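Local coordinates for protein phosphoribosylaminoimidazole-succinocarboxamide synthase (Ehrlichia chaffeensis str. Arkansas, PDB 3KRE) that catalyses the ATP-dependent joining of L-aspartate to carboxyaminoimidazole ribonucleotide, giving the succinocarboxamide intermediate SAICAR of de novo purine biosynthesis, at residues A[49-54]-A[63-68]; A[110-115]-A[139-144]; A[185-190]-A[255-260]. All coordinates share one frame; numbering follows the deposited sequence. Where two conformers were deposited one is given.

Interaction 1 of 3, residues A[49-54]-A[63-68]; sequences FKDEIT and IIHEKG. With EDO (1,2-ethanediol), chain K.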
# COMPACT_ATOMS: atom_id res chain seq x y z
N PHE A 49 -9.81 5.13 8.01
CA PHE A 49 -9.02 3.98 8.46
C PHE A 49 -9.62 3.34 9.69
O PHE A 49 -9.72 4.00 10.72
CB PHE A 49 -7.56 4.40 8.70
CG PHE A 49 -6.82 4.75 7.43
CD1 PHE A 49 -5.85 3.87 6.89
CD2 PHE A 49 -7.09 5.91 6.76
CE1 PHE A 49 -5.17 4.23 5.70
CE2 PHE A 49 -6.42 6.24 5.58
CZ PHE A 49 -5.48 5.40 5.07
N LYS A 50 -10.01 2.07 9.58
CA LYS A 50 -10.47 1.28 10.70
C LYS A 50 -9.32 0.65 11.50
O LYS A 50 -8.15 0.68 11.11
CB LYS A 50 -11.40 0.16 10.23
CG LYS A 50 -12.62 0.63 9.48
CD LYS A 50 -13.54 -0.53 9.14
CE LYS A 50 -13.07 -1.37 7.98
NZ LYS A 50 -13.88 -2.65 7.87
N ASP A 51 -9.66 0.05 12.64
CA ASP A 51 -8.63 -0.63 13.45
C ASP A 51 -8.64 -2.14 13.23
O ASP A 51 -7.90 -2.87 13.88
CB ASP A 51 -8.79 -0.32 14.93
CG ASP A 51 -8.41 1.11 15.31
OD1 ASP A 51 -7.74 1.84 14.53
OD2 ASP A 51 -8.78 1.54 16.42
N GLU A 52 -9.45 -2.58 12.28
CA GLU A 52 -9.52 -3.96 11.89
C GLU A 52 -8.22 -4.35 11.17
O GLU A 52 -7.65 -3.55 10.41
CB GLU A 52 -10.77 -4.17 10.98
CG GLU A 52 -12.09 -3.88 11.71
CD GLU A 52 -13.33 -3.94 10.80
OE1 GLU A 52 -13.23 -4.48 9.69
OE2 GLU A 52 -14.41 -3.47 11.20
N ILE A 53 -7.76 -5.55 11.44
CA ILE A 53 -6.66 -6.18 10.69
C ILE A 53 -7.12 -7.59 10.35
O ILE A 53 -7.83 -8.22 11.12
CB ILE A 53 -5.34 -6.18 11.54
CG1 ILE A 53 -4.07 -6.43 10.69
CG2 ILE A 53 -5.41 -7.22 12.71
CD1 ILE A 53 -2.75 -6.01 11.47
N THR A 54 -6.77 -8.08 9.17
CA THR A 54 -7.08 -9.45 8.78
C THR A 54 -5.86 -10.07 8.10
O THR A 54 -5.05 -9.36 7.50
CB THR A 54 -8.27 -9.46 7.83
OG1 THR A 54 -7.91 -8.82 6.62
CG2 THR A 54 -9.47 -8.66 8.45
N ILE A 63 -9.03 -6.67 16.18
CA ILE A 63 -9.07 -5.23 16.34
C ILE A 63 -7.77 -4.83 17.02
O ILE A 63 -7.47 -5.33 18.10
CB ILE A 63 -10.22 -4.80 17.23
CG1 ILE A 63 -11.56 -5.21 16.60
CG2 ILE A 63 -10.13 -3.26 17.51
CD1 ILE A 63 -11.79 -4.61 15.23
N ILE A 64 -7.01 -3.97 16.37
CA ILE A 64 -5.76 -3.41 16.92
C ILE A 64 -6.01 -1.92 17.16
O ILE A 64 -5.89 -1.08 16.24
CB ILE A 64 -4.56 -3.56 15.95
CG1 ILE A 64 -4.41 -4.99 15.43
CG2 ILE A 64 -3.20 -3.07 16.58
CD1 ILE A 64 -4.19 -5.99 16.46
N HIS A 65 -6.33 -1.56 18.40
CA HIS A 65 -6.69 -0.20 18.69
C HIS A 65 -5.58 0.75 18.23
O HIS A 65 -4.39 0.50 18.48
CB HIS A 65 -6.97 0.03 20.17
CG HIS A 65 -7.23 1.46 20.50
ND1 HIS A 65 -8.28 2.15 19.96
CD2 HIS A 65 -6.51 2.35 21.21
CE1 HIS A 65 -8.25 3.40 20.38
NE2 HIS A 65 -7.19 3.55 21.16
N GLU A 66 -6.01 1.81 17.55
CA GLU A 66 -5.14 2.87 17.01
C GLU A 66 -4.43 2.57 15.68
O GLU A 66 -3.82 3.50 15.11
CB GLU A 66 -4.11 3.29 18.06
CG GLU A 66 -3.59 4.65 17.89
CD GLU A 66 -2.55 5.05 18.93
OE1 GLU A 66 -2.26 4.27 19.87
OE2 GLU A 66 -2.02 6.17 18.77
N LYS A 67 -4.51 1.34 15.18
CA LYS A 67 -3.79 0.98 13.96
C LYS A 67 -4.24 1.86 12.80
O LYS A 67 -3.43 2.32 12.00
CB LYS A 67 -4.00 -0.50 13.64
CG LYS A 67 -3.70 -0.96 12.26
CD LYS A 67 -4.45 -2.25 12.01
CE LYS A 67 -4.48 -2.57 10.59
NZ LYS A 67 -5.49 -1.86 9.80
N GLY A 68 -5.53 2.15 12.73
CA GLY A 68 -6.02 3.01 11.65
C GLY A 68 -5.56 4.44 11.70
O GLY A 68 -5.36 5.08 10.67
C1 EDO K . -12.70 2.84 13.70
O1 EDO K . -13.40 2.89 12.46
C2 EDO K . -12.86 1.48 14.40
O2 EDO K . -12.20 0.35 13.76
O HOH W 1 -6.31 0.64 9.25
O HOH W 2 -10.46 0.78 18.60
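The carboxylate of D51 reaches across to the start of helix 67-84 and shares its two oxygens between two backbone N-H groups. OD1 accepts from G68 N at 2.9 Å, on its anti side and 21° out of the carboxylate plane, whereas OD2 takes the N-H of E66 at 3.0 Å from well above that plane. A water joins D51 OD2 to H65 ND1, and R98 adds a salt bridge to D51 OD1, so neither oxygen rests on a single partner. CG of D51 stands beside its own backbone N (chi1 -72°), which brings the carboxylate to the type II turn I64-K67. E66 occupies the N-cap position of the helix, but here an acid from outside the turn takes the N-H of the N-cap residue and of the second helical residue. The backbone of D51 is tied as well: its O receives I64 N at 2.9 Å in a nearly straight bond, and its N-H donates to an ethanediol probably left from crystallisation.

K67 works in the reverse direction. Its chain runs out from the helix and bends at its last torsion (chi4 -81°), bringing NZ to 2.8 Å from E52 O. A water bridges the same ammonium to K50 O, and D221 pairs with it in a salt bridge. The aliphatic part of K67 crosses I53 at about a right angle, CE lying 3.8 Å from I53 CB, while I53 CG2 rests on I64 CG1. Beyond them E52 CG runs alongside I63 CD1, at the antiparallel pair that opens the hairpin 52-63. Buried D51 is thus compensated by amides and an arginine, and the helix N-terminus, with its partial positive charge, would be expected to stabilise the ionised carboxylate.

Interaction 2 of 3, residues A[110-115]-A[139-144]; sequences IEVVIR and IEFYYK. With EDO (1,2-ethanediol), chain F.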
# COMPACT_ATOMS: atom_id res chain seq x y z
N ILE A 110 -5.87 -4.30 -10.17
CA ILE A 110 -4.54 -4.93 -10.09
C ILE A 110 -3.85 -4.48 -8.80
O ILE A 110 -3.92 -3.29 -8.47
CB ILE A 110 -3.65 -4.46 -11.27
CG1 ILE A 110 -4.31 -4.79 -12.61
CG2 ILE A 110 -2.25 -5.07 -11.16
CD1 ILE A 110 -3.58 -4.19 -13.82
N GLU A 111 -3.18 -5.38 -8.11
CA GLU A 111 -2.27 -5.03 -7.02
C GLU A 111 -0.88 -5.17 -7.61
O GLU A 111 -0.58 -6.20 -8.22
CB GLU A 111 -2.43 -5.99 -5.88
CG GLU A 111 -3.79 -5.88 -5.24
CD GLU A 111 -3.89 -6.67 -3.99
OE1 GLU A 111 -3.89 -7.92 -4.07
OE2 GLU A 111 -3.99 -6.06 -2.92
N VAL A 112 -0.05 -4.14 -7.49
CA VAL A 112 1.32 -4.21 -7.95
C VAL A 112 2.18 -4.45 -6.72
O VAL A 112 2.15 -3.66 -5.77
CB VAL A 112 1.74 -2.90 -8.64
CG1 VAL A 112 3.12 -3.07 -9.25
CG2 VAL A 112 0.67 -2.48 -9.71
N VAL A 113 2.91 -5.55 -6.72
CA VAL A 113 3.78 -5.86 -5.59
C VAL A 113 5.20 -5.67 -6.04
O VAL A 113 5.58 -6.22 -7.08
CB VAL A 113 3.56 -7.29 -5.04
CG1 VAL A 113 4.59 -7.59 -3.97
CG2 VAL A 113 2.11 -7.45 -4.49
N ILE A 114 5.96 -4.88 -5.30
CA ILE A 114 7.34 -4.57 -5.58
C ILE A 114 8.19 -5.17 -4.46
O ILE A 114 7.96 -4.89 -3.28
CB ILE A 114 7.60 -3.03 -5.67
CG1 ILE A 114 6.72 -2.38 -6.74
CG2 ILE A 114 9.03 -2.79 -6.04
CD1 ILE A 114 5.32 -2.02 -6.27
N ARG A 115 9.15 -6.01 -4.82
CA ARG A 115 9.97 -6.74 -3.83
C ARG A 115 11.45 -6.39 -3.96
O ARG A 115 12.05 -6.51 -5.06
CB ARG A 115 9.80 -8.25 -4.01
CG ARG A 115 8.35 -8.75 -4.09
CD ARG A 115 8.28 -10.25 -4.14
NE ARG A 115 6.90 -10.71 -4.27
CZ ARG A 115 6.07 -10.91 -3.25
NH1 ARG A 115 6.45 -10.71 -2.00
NH2 ARG A 115 4.85 -11.34 -3.49
N ILE A 139 8.85 -6.89 -9.58
CA ILE A 139 7.48 -6.52 -9.65
C ILE A 139 6.67 -7.74 -10.02
O ILE A 139 7.00 -8.45 -10.97
CB ILE A 139 7.23 -5.46 -10.69
CG1 ILE A 139 7.88 -4.17 -10.22
CG2 ILE A 139 5.70 -5.24 -10.90
CD1 ILE A 139 7.79 -3.03 -11.19
N GLU A 140 5.62 -7.97 -9.26
CA GLU A 140 4.60 -8.97 -9.57
C GLU A 140 3.21 -8.34 -9.56
O GLU A 140 2.93 -7.45 -8.72
CB GLU A 140 4.67 -10.09 -8.56
CG GLU A 140 5.96 -10.96 -8.52
CD GLU A 140 5.91 -12.06 -7.48
OE1 GLU A 140 5.47 -11.78 -6.35
OE2 GLU A 140 6.28 -13.21 -7.80
N PHE A 141 2.35 -8.80 -10.46
CA PHE A 141 0.98 -8.29 -10.58
C PHE A 141 -0.03 -9.31 -10.10
O PHE A 141 0.11 -10.49 -10.39
CB PHE A 141 0.68 -7.96 -12.04
CG PHE A 141 1.52 -6.87 -12.59
CD1 PHE A 141 1.27 -5.55 -12.25
CD2 PHE A 141 2.58 -7.14 -13.47
CE1 PHE A 141 2.02 -4.52 -12.78
CE2 PHE A 141 3.36 -6.10 -13.99
CZ PHE A 141 3.08 -4.79 -13.64
N TYR A 142 -1.08 -8.83 -9.40
CA TYR A 142 -2.16 -9.71 -8.95
C TYR A 142 -3.49 -9.09 -9.32
O TYR A 142 -3.65 -7.90 -9.27
CB TYR A 142 -2.09 -9.96 -7.45
CG TYR A 142 -0.81 -10.60 -7.03
CD1 TYR A 142 -0.75 -11.96 -6.81
CD2 TYR A 142 0.36 -9.85 -6.88
CE1 TYR A 142 0.42 -12.57 -6.44
CE2 TYR A 142 1.54 -10.44 -6.51
CZ TYR A 142 1.56 -11.82 -6.28
OH TYR A 142 2.74 -12.44 -5.92
N TYR A 143 -4.43 -9.94 -9.70
CA TYR A 143 -5.80 -9.52 -9.90
C TYR A 143 -6.48 -9.40 -8.52
O TYR A 143 -6.48 -10.36 -7.75
CB TYR A 143 -6.49 -10.60 -10.71
CG TYR A 143 -7.98 -10.37 -10.94
CD1 TYR A 143 -8.45 -9.13 -11.32
CD2 TYR A 143 -8.89 -11.42 -10.84
CE1 TYR A 143 -9.80 -8.91 -11.56
CE2 TYR A 143 -10.23 -11.22 -11.07
CZ TYR A 143 -10.67 -9.95 -11.43
OH TYR A 143 -12.01 -9.71 -11.68
N LYS A 144 -7.05 -8.23 -8.21
CA LYS A 144 -7.65 -8.02 -6.89
C LYS A 144 -9.06 -8.63 -6.88
O LYS A 144 -9.98 -8.12 -7.52
CB LYS A 144 -7.66 -6.53 -6.48
CG LYS A 144 -7.77 -6.36 -4.93
CD LYS A 144 -7.67 -4.91 -4.44
CE LYS A 144 -7.60 -4.86 -2.90
NZ LYS A 144 -7.69 -3.47 -2.33
C1 EDO F . -2.03 -10.16 -3.63
O1 EDO F . -2.80 -9.79 -2.48
C2 EDO F . -0.58 -10.07 -3.26
O2 EDO F . -0.36 -11.09 -2.29
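R115 and E140 meet side-on at one end of this antiparallel strand pair, R115 NE lying 2.7 Å and R115 NH2 3.0 Å from the same oxygen, E140 OE1. The guanidinium and carboxylate planes stand 84° apart: OE1 lies in the arginine plane, but NE meets it from above the carboxylate. Y142 OH donates to OE1 too, and V113 CG1 covers one guanidinium face, so this end is closely held. The pairs E111-Y142 and V113-E140 each exchange two backbone hydrogen bonds.

On the face of I110, V112 and I139, the F141 ring takes the methyls I110 CG2 (3.7 Å from its CD1) and V112 CG2 at its edge, and helix 166-189 packs on F141 and V112. The far end of the other face is looser. E111 and K144 cross at about a right angle, E111 OE2 touching K144 CE and the CG atoms meeting, yet E111 OE2 stays 4.6 Å from K144 NZ; K144 instead forms a salt bridge with E200. There an ethanediol lies over one face of the Y142 ring, C2 3.7 Å above its plane.

With three donors on E140 OE1 and R125 bound to OE2, the buried carboxylate is well compensated and probably remains ionised.

Interaction 3 of 3, residues A[185-190]-A[255-260]; sequences ELFFNV and HKLNAI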
# COMPACT_ATOMS: atom_id res chain seq x y z
N GLU A 185 14.55 5.14 -0.03
CA GLU A 185 15.50 6.12 0.45
C GLU A 185 14.99 6.79 1.72
O GLU A 185 15.72 6.94 2.72
CB GLU A 185 15.80 7.15 -0.64
CG GLU A 185 16.71 8.27 -0.16
CD GLU A 185 17.29 9.13 -1.28
OE1 GLU A 185 17.72 8.58 -2.33
OE2 GLU A 185 17.36 10.37 -1.08
N LEU A 186 13.73 7.14 1.73
CA LEU A 186 13.24 7.87 2.88
C LEU A 186 13.19 6.96 4.12
O LEU A 186 13.56 7.39 5.21
CB LEU A 186 11.94 8.59 2.54
CG LEU A 186 10.62 7.94 2.54
CD1 LEU A 186 10.17 7.85 3.99
CD2 LEU A 186 9.67 8.79 1.63
N PHE A 187 12.86 5.68 3.92
CA PHE A 187 12.90 4.73 5.02
C PHE A 187 14.32 4.44 5.47
O PHE A 187 14.61 4.40 6.66
CB PHE A 187 12.16 3.43 4.66
CG PHE A 187 10.67 3.51 4.82
CD1 PHE A 187 10.10 3.80 6.04
CD2 PHE A 187 9.83 3.27 3.75
CE1 PHE A 187 8.70 3.84 6.20
CE2 PHE A 187 8.46 3.29 3.92
CZ PHE A 187 7.91 3.60 5.12
N PHE A 188 15.24 4.29 4.53
CA PHE A 188 16.64 4.03 4.87
C PHE A 188 17.20 5.13 5.77
O PHE A 188 17.93 4.87 6.71
CB PHE A 188 17.48 3.92 3.61
CG PHE A 188 18.94 3.71 3.89
CD1 PHE A 188 19.43 2.44 4.08
CD2 PHE A 188 19.80 4.79 4.01
CE1 PHE A 188 20.79 2.24 4.37
CE2 PHE A 188 21.14 4.61 4.30
CZ PHE A 188 21.63 3.33 4.46
N ASN A 189 16.83 6.37 5.45
CA ASN A 189 17.32 7.54 6.16
C ASN A 189 16.79 7.63 7.60
O ASN A 189 17.36 8.33 8.40
CB ASN A 189 17.06 8.82 5.33
CG ASN A 189 17.98 8.88 4.10
OD1 ASN A 189 19.05 8.29 4.11
ND2 ASN A 189 17.56 9.59 3.06
N VAL A 190 15.75 6.88 7.92
CA VAL A 190 15.29 6.77 9.31
C VAL A 190 15.49 5.35 9.83
O VAL A 190 14.90 4.96 10.83
CB VAL A 190 13.85 7.29 9.47
CG1 VAL A 190 13.80 8.74 9.07
CG2 VAL A 190 12.87 6.39 8.67
N HIS A 255 6.75 7.28 14.37
CA HIS A 255 7.69 8.13 15.07
C HIS A 255 8.91 8.45 14.27
O HIS A 255 9.33 9.60 14.22
CB HIS A 255 8.11 7.51 16.38
CG HIS A 255 7.03 7.52 17.41
ND1 HIS A 255 7.10 6.76 18.56
CD2 HIS A 255 5.87 8.21 17.48
CE1 HIS A 255 6.01 6.97 19.28
NE2 HIS A 255 5.26 7.86 18.65
N LYS A 256 9.51 7.42 13.67
CA LYS A 256 10.72 7.60 12.85
C LYS A 256 10.47 8.46 11.62
O LYS A 256 11.34 9.24 11.22
CB LYS A 256 11.27 6.25 12.44
CG LYS A 256 11.92 5.55 13.62
CD LYS A 256 12.59 4.28 13.19
CE LYS A 256 13.87 4.07 13.98
NZ LYS A 256 14.87 3.52 13.11
N LEU A 257 9.27 8.35 11.04
CA LEU A 257 8.89 9.21 9.95
C LEU A 257 8.51 10.65 10.35
O LEU A 257 8.48 11.55 9.48
CB LEU A 257 7.72 8.59 9.18
CG LEU A 257 8.05 7.35 8.35
CD1 LEU A 257 6.79 6.84 7.67
CD2 LEU A 257 9.07 7.66 7.27
N ASN A 258 8.24 10.87 11.64
CA ASN A 258 7.66 12.13 12.13
C ASN A 258 6.32 12.40 11.44
O ASN A 258 6.03 13.53 11.04
CB ASN A 258 8.62 13.31 11.91
CG ASN A 258 8.29 14.50 12.78
OD1 ASN A 258 7.58 14.39 13.79
ND2 ASN A 258 8.81 15.68 12.39
N ALA A 259 5.51 11.35 11.34
CA ALA A 259 4.26 11.41 10.58
C ALA A 259 3.06 11.91 11.37
O ALA A 259 2.03 12.19 10.78
CB ALA A 259 3.92 10.04 9.98
N ILE A 260 3.17 11.98 12.69
CA ILE A 260 2.02 12.33 13.52
C ILE A 260 2.03 13.85 13.69
O ILE A 260 3.01 14.40 14.19
CB ILE A 260 2.07 11.62 14.89
CG1 ILE A 260 1.96 10.11 14.71
CG2 ILE A 260 0.92 12.06 15.82
CD1 ILE A 260 2.17 9.33 16.03
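L186, F187 and V190 meet K256 and L257 where two helix C-termini pack together, the end of helix 166-189 against that of helix 246-257. The latter is closed by a Schellman motif in which N258 adopts positive phi and its N bonds back to H255 O. L257 is the side chain on which the apolar part converges. L186 crosses it at about a right angle, with L186 CD1 only 3.5 Å from L257 CD2, closer than methyl groups usually come. The first torsion of L186 (chi1 81°) sets CG between the backbone N and the carbonyl carbon, from where CD1 turns toward L257.

F187 approaches L257 obliquely. F187 CE1 lies 3.8 Å from L257 CD1 and 4.0 Å from L257 CD2, one ring carbon touching both methyls. V190 closes the group more distantly, CG2 being 4.2 Å from L257 CD2. L78 of helix 67-84 touches both L186 and F187 and brings in a third helix; V253, one turn before L257, also packs on F187.

V190 and K256 follow a different pattern, sliding past each other in opposite directions. The valine CB faces the lysine CB at 4.1 Å, while V190 CG1 reaches back to the carbonyl of K256. The lysine chain, bent at its last two torsions, runs past V190 to reach the carbonyl of V190, just beyond the end of helix 166-189. A long, weak ion pair with D227 gives the ammonium a second partner. The stronger tie is the hydrogen bond from K256 NZ to V190 O, 2.7 Å long, the nitrogen tilted 18° from the carbonyl plane.

In the fold
Along the chain the three contacts follow in series, each closing before the next opens, and their centres lie 21 to 24 Å apart without touching. Interaction 2 belongs to the large antiparallel sheet, on the opposite side of the chain's centre from the other two. Helices connect them: helix 166-189 packs on the strands of interaction 2 and ends in interaction 3; helix 67-84 starts in interaction 1 and reaches the leucine cluster of interaction 3; helix 246-257 touches the turn of interaction 1 before ending in interaction 3. The SAICAR synthetase fold therefore joins sheet, hairpin and helix ends through elements that each serve more than one contact.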